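PDB 3QLI: coenzyme A transferase from Yersinia pestis, which probably transfers coenzyme A between acyl-CoA thioesters and carboxylic acids such as acetate. Local coordinates for residues Ala48-Ala53 and Glu76-Ala81; Pro52-Ala57 and Arg175-Val180. One frame throughout, in Å; residues are numbered along the deposited sequence.

Both contacts use the amino-terminal end of helix 52-63, share Pro52 and Ala53, and have centres about 10 Å apart. The helix follows strand 41-44 of a six-stranded parallel sheet. In contact 1 the turn leading into it meets residues 76-81, the segment after the neighbouring strand 70-74; contact 2 joins its first turn to strand 175-180, much later in the chain and two strands away from 41-44. Direct packing links the two, with Glu50 CB 3.9 Å from Leu55 CD1. The helix start is thus tied on one side to a segment carrying the CoA-binding Glu76 and on another to the sheet of the N-terminal Rossmann-like domain.

Contact 1 of 2, residues Ala48-Ala53 and Glu76-Ala81; sequences AAEPPA and ETAKIA
Glu50 reaches into the turn that starts helix 79-83 and brings its carboxylate to the backbone N-H groups of Ala78 and Ala81. OE1 accepts from Ala81 N at 3.2 Å and from Ala78 N at 3.3 Å, while OE2 accepts from Ala78 N at the same length. All three bonds are weak, with N-H...O angles of only 131° to 136°, so the grip rests on several bent bonds and Ala78 N divides its hydrogen between both oxygens. Methyl groups close in around the acid: Ala81 CB lies 3.1 Å from OE1, and Ala78 CB also touches that oxygen. Glu50 CB points toward segment 76-81, CG lies anti to the carbonyl carbon (chi1 -58°), and the extended chain beyond carries the carboxylate to the helix start.

A second patch is apolar. Ile80 CG2 presses on Pro52 CA at 3.4 Å, tighter than usual for two carbons, and meets Pro52 CB at 3.7 Å; its CD1 end approaches Glu50 O at 3.9 Å.

Farther out, Met44 of strand 41-44 touches both Glu50 and Ala81, and Thr147 OG1 bonds to Ala49 O. Thr77 turns its hydroxyl to Glu105.

The Glu76 side chain leads away from segment 48-53 and ends about 6 Å from that of Glu264, seen covalently joined to CoA in a structure of this protein, though this chain has no CoA bound. The arrangement connects loops following two adjacent parallel strands, 41-44 and 70-74, as in a Rossmann-like beta-alpha-beta unit, the loop after the second strand carrying the CoA-binding Glu76.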
loop_
_atom_site.group_PDB
_atom_site.type_symbol
_atom_site.label_atom_id
_atom_site.label_comp_id
_atom_site.label_asym_id
_atom_site.label_seq_id
_atom_site.Cartn_x
_atom_site.Cartn_y
_atom_site.Cartn_z
ATOM N N ALA A 48 1.679 -16.371 21.996
ATOM C CA ALA A 48 1.432 -16.795 23.369
ATOM C C ALA A 48 -0.050 -17.086 23.554
ATOM O O ALA A 48 -0.440 -17.825 24.454
ATOM C CB ALA A 48 1.893 -15.725 24.344
ATOM N N ALA A 49 -0.866 -16.471 22.707
ATOM C CA ALA A 49 -2.313 -16.663 22.699
ATOM C C ALA A 49 -2.734 -18.095 22.325
ATOM O O ALA A 49 -3.811 -18.541 22.713
ATOM C CB ALA A 49 -2.984 -15.649 21.786
ATOM N N GLU A 50 -1.906 -18.806 21.557
ATOM C CA GLU A 50 -2.252 -20.169 21.152
ATOM C C GLU A 50 -2.466 -20.985 22.425
ATOM O O GLU A 50 -1.669 -20.903 23.357
ATOM C CB GLU A 50 -1.135 -20.777 20.297
ATOM C CG GLU A 50 -0.804 -19.980 19.035
ATOM C CD GLU A 50 0.368 -20.553 18.254
ATOM O OE1 GLU A 50 1.156 -21.330 18.829
ATOM O OE2 GLU A 50 0.506 -20.220 17.058
ATOM N N PRO A 51 -3.541 -21.769 22.468
ATOM C CA PRO A 51 -3.881 -22.509 23.695
ATOM C C PRO A 51 -3.315 -23.943 23.738
ATOM O O PRO A 51 -3.804 -24.809 23.022
ATOM C CB PRO A 51 -5.417 -22.508 23.679
ATOM C CG PRO A 51 -5.763 -22.486 22.225
ATOM C CD PRO A 51 -4.658 -21.741 21.507
ATOM N N PRO A 52 -2.292 -24.185 24.576
ATOM C CA PRO A 52 -1.571 -25.467 24.525
ATOM C C PRO A 52 -2.404 -26.697 24.850
ATOM O O PRO A 52 -2.198 -27.721 24.209
ATOM C CB PRO A 52 -0.452 -25.297 25.569
ATOM C CG PRO A 52 -0.912 -24.151 26.451
ATOM C CD PRO A 52 -1.646 -23.234 25.501
ATOM N N ALA A 53 -3.314 -26.620 25.809
ATOM C CA ALA A 53 -4.080 -27.814 26.161
ATOM C C ALA A 53 -5.106 -28.159 25.080
ATOM O O ALA A 53 -5.305 -29.334 24.734
ATOM C CB ALA A 53 -4.749 -27.651 27.529
ATOM N N GLU A 76 1.356 -15.548 13.215
ATOM C CA GLU A 76 2.331 -15.602 14.312
ATOM C C GLU A 76 2.470 -16.911 15.098
ATOM O O GLU A 76 2.171 -16.961 16.288
ATOM C CB GLU A 76 2.130 -14.425 15.269
ATOM C CG GLU A 76 3.405 -13.970 15.963
ATOM C CD GLU A 76 4.509 -13.600 14.988
ATOM O OE1 GLU A 76 4.198 -13.116 13.881
ATOM O OE2 GLU A 76 5.693 -13.791 15.331
ATOM N N THR A 77 2.905 -17.965 14.418
ATOM C CA THR A 77 3.070 -19.284 15.025
ATOM C C THR A 77 4.083 -19.348 16.173
ATOM O O THR A 77 5.092 -18.648 16.176
ATOM C CB THR A 77 3.520 -20.317 13.974
ATOM O OG1 THR A 77 3.002 -19.955 12.690
ATOM C CG2 THR A 77 3.032 -21.707 14.347
ATOM N N ALA A 78 3.786 -20.206 17.144
ATOM C CA ALA A 78 4.629 -20.423 18.314
ATOM C C ALA A 78 4.889 -21.920 18.465
ATOM O O ALA A 78 4.155 -22.736 17.911
ATOM C CB ALA A 78 3.968 -19.871 19.559
ATOM N N LYS A 79 5.868 -22.267 19.287
ATOM C CA LYS A 79 6.261 -23.653 19.471
ATOM C C LYS A 79 5.070 -24.486 19.911
ATOM O O LYS A 79 4.993 -25.672 19.593
ATOM C CB LYS A 79 7.387 -23.760 20.501
ATOM C CG LYS A 79 7.927 -25.167 20.684
ATOM C CD LYS A 79 9.210 -25.167 21.498
ATOM C CE LYS A 79 9.657 -26.583 21.822
ATOM N NZ LYS A 79 9.682 -27.446 20.612
ATOM N N ILE A 80 4.139 -23.880 20.634
ATOM C CA ILE A 80 2.983 -24.633 21.082
ATOM C C ILE A 80 2.244 -25.192 19.868
ATOM O O ILE A 80 1.885 -26.366 19.850
ATOM C CB ILE A 80 2.005 -23.718 21.841
ATOM C CG1 ILE A 80 2.674 -23.128 23.084
ATOM C CG2 ILE A 80 0.734 -24.470 22.201
ATOM C CD1 ILE A 80 2.072 -21.814 23.531
ATOM N N ALA A 81 2.030 -24.362 18.851
ATOM C CA ALA A 81 1.369 -24.814 17.627
ATOM C C ALA A 81 2.202 -25.806 16.807
ATOM O O ALA A 81 1.686 -26.803 16.307
ATOM C CB ALA A 81 0.958 -23.625 16.768
#

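Contact 2 of 2, residues Pro52-Ala57 and Arg175-Val180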
loop_
_atom_site.group_PDB
_atom_site.type_symbol
_atom_site.label_atom_id
_atom_site.label_comp_id
_atom_site.label_asym_id
_atom_site.label_seq_id
_atom_site.Cartn_x
_atom_site.Cartn_y
_atom_site.Cartn_z
ATOM N N PRO A 52 -2.292 -24.185 24.576
ATOM C CA PRO A 52 -1.571 -25.467 24.525
ATOM C C PRO A 52 -2.404 -26.697 24.850
ATOM O O PRO A 52 -2.198 -27.721 24.209
ATOM C CB PRO A 52 -0.452 -25.297 25.569
ATOM C CG PRO A 52 -0.912 -24.151 26.451
ATOM C CD PRO A 52 -1.646 -23.234 25.501
ATOM N N ALA A 53 -3.314 -26.620 25.809
ATOM C CA ALA A 53 -4.080 -27.814 26.161
ATOM C C ALA A 53 -5.106 -28.159 25.080
ATOM O O ALA A 53 -5.305 -29.334 24.734
ATOM C CB ALA A 53 -4.749 -27.651 27.529
ATOM N N LEU A 54 -5.747 -27.129 24.537
ATOM C CA LEU A 54 -6.723 -27.313 23.461
ATOM C C LEU A 54 -6.024 -27.813 22.204
ATOM O O LEU A 54 -6.531 -28.699 21.522
ATOM C CB LEU A 54 -7.481 -26.004 23.168
ATOM C CG LEU A 54 -8.450 -25.545 24.263
ATOM C CD1 LEU A 54 -9.029 -24.152 23.954
ATOM C CD2 LEU A 54 -9.588 -26.560 24.457
ATOM N N LEU A 55 -4.865 -27.253 21.893
ATOM C CA LEU A 55 -4.144 -27.668 20.691
ATOM C C LEU A 55 -3.575 -29.087 20.820
ATOM O O LEU A 55 -3.544 -29.841 19.844
ATOM C CB LEU A 55 -3.044 -26.670 20.337
ATOM C CG LEU A 55 -3.601 -25.311 19.887
ATOM C CD1 LEU A 55 -2.457 -24.350 19.614
ATOM C CD2 LEU A 55 -4.505 -25.437 18.656
ATOM N N LYS A 56 -3.133 -29.454 22.020
ATOM C CA LYS A 56 -2.699 -30.836 22.225
ATOM C C LYS A 56 -3.870 -31.793 22.017
ATOM O O LYS A 56 -3.732 -32.830 21.351
ATOM C CB LYS A 56 -2.089 -31.027 23.617
ATOM C CG LYS A 56 -1.695 -32.472 23.918
ATOM C CD LYS A 56 -1.106 -32.592 25.318
ATOM C CE LYS A 56 -0.841 -34.045 25.680
ATOM N NZ LYS A 56 0.433 -34.534 25.088
ATOM N N ALA A 57 -5.028 -31.450 22.578
ATOM C CA ALA A 57 -6.204 -32.311 22.462
ATOM C C ALA A 57 -6.685 -32.432 21.002
ATOM O O ALA A 57 -7.110 -33.498 20.548
ATOM C CB ALA A 57 -7.331 -31.803 23.369
ATOM N N ARG A 175 -18.393 -20.980 17.078
ATOM C CA ARG A 175 -18.101 -21.419 18.453
ATOM C C ARG A 175 -16.781 -20.791 18.947
ATOM O O ARG A 175 -15.809 -20.679 18.198
ATOM C CB ARG A 175 -18.011 -22.955 18.554
ATOM C CG ARG A 175 -19.303 -23.699 18.239
ATOM C CD ARG A 175 -20.369 -23.469 19.317
ATOM N NE ARG A 175 -21.488 -24.407 19.183
ATOM C CZ ARG A 175 -22.614 -24.335 19.884
ATOM N NH1 ARG A 175 -22.786 -23.363 20.776
ATOM N NH2 ARG A 175 -23.570 -25.241 19.702
ATOM N N PHE A 176 -16.762 -20.395 20.215
ATOM C CA PHE A 176 -15.578 -19.809 20.831
ATOM C C PHE A 176 -15.214 -20.630 22.062
ATOM O O PHE A 176 -16.021 -20.758 22.989
ATOM C CB PHE A 176 -15.865 -18.355 21.214
ATOM C CG PHE A 176 -14.714 -17.649 21.876
ATOM C CD1 PHE A 176 -13.403 -17.878 21.470
ATOM C CD2 PHE A 176 -14.948 -16.734 22.894
ATOM C CE1 PHE A 176 -12.340 -17.205 22.068
ATOM C CE2 PHE A 176 -13.885 -16.064 23.506
ATOM C CZ PHE A 176 -12.588 -16.295 23.086
ATOM N N ILE A 177 -14.014 -21.200 22.057
ATOM C CA ILE A 177 -13.553 -22.065 23.142
ATOM C C ILE A 177 -12.365 -21.399 23.814
ATOM O O ILE A 177 -11.387 -21.063 23.140
ATOM C CB ILE A 177 -13.067 -23.425 22.599
ATOM C CG1 ILE A 177 -14.131 -24.042 21.687
ATOM C CG2 ILE A 177 -12.672 -24.362 23.752
ATOM C CD1 ILE A 177 -13.705 -25.374 21.065
ATOM N N VAL A 178 -12.431 -21.199 25.133
ATOM C CA VAL A 178 -11.318 -20.540 25.821
ATOM C C VAL A 178 -10.516 -21.492 26.700
ATOM O O VAL A 178 -11.036 -22.476 27.228
ATOM C CB VAL A 178 -11.785 -19.351 26.680
ATOM C CG1 VAL A 178 -12.596 -18.373 25.839
ATOM C CG2 VAL A 178 -12.588 -19.844 27.867
ATOM N N GLU A 179 -9.237 -21.178 26.842
ATOM C CA GLU A 179 -8.364 -21.873 27.766
ATOM C C GLU A 179 -7.921 -20.860 28.814
ATOM O O GLU A 179 -7.114 -19.965 28.537
ATOM C CB GLU A 179 -7.167 -22.451 27.014
ATOM C CG GLU A 179 -6.134 -23.147 27.903
ATOM C CD GLU A 179 -5.260 -24.103 27.106
ATOM O OE1 GLU A 179 -5.772 -24.675 26.113
ATOM O OE2 GLU A 179 -4.072 -24.289 27.462
ATOM N N VAL A 180 -8.492 -20.988 30.006
ATOM C CA VAL A 180 -8.200 -20.109 31.123
ATOM C C VAL A 180 -6.799 -20.408 31.653
ATOM O O VAL A 180 -6.424 -21.570 31.857
ATOM C CB VAL A 180 -9.253 -20.286 32.253
ATOM C CG1 VAL A 180 -8.771 -19.646 33.575
ATOM C CG2 VAL A 180 -10.603 -19.723 31.822
#
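The carboxylate of Glu179 is the flat group at the centre of this contact, set against the first turn of helix 52-63. Ala53 CB lies over one face, 3.4 Å from OE2 and almost as near to OE1. The other face is approached by prolines: Pro51 CB packs against OE1, and Pro52 CD comes from that side toward OE2 at 3.3 Å. Near the carboxylate plane, Leu54 CG borders OE1 at 3.4 Å.

The N-H donors meet the rim that joins the two oxygens. Ala53 N bonds to OE2 at 3.0 Å, nearly straight at 167°, on the syn lone pair. Leu54 N bonds to OE1 at 2.9 Å, also from the syn side but 18° out of the carboxylate plane. Two successive N-H groups are therefore held by two oxygens, which fixes the rotation of the acid. In Glu179 CG is anti to the backbone N (chi1 177°), and the chain extended beyond it carries the carboxylate to the helix start. Asn205 ND2 gives OE2 a further hydrogen bond.

Alongside, Leu54 and Glu179 pass each other in opposite directions, and the leucine continues to Ile177, where CD1 meets CG2 at 3.7 Å. Val203 and Met145, from the strands flanking 175-180, also touch Leu54, so this residue seats the helix on the sheet; the local helix and strand axes approach to 8.6 Å.

The first turn of a helix has N-H groups without acceptors from an earlier turn, and here a buried acid takes two of them. That pairing, with the positive end of the helix dipole, would favour the ionised form of Glu179 and offset the cost of burying its charge.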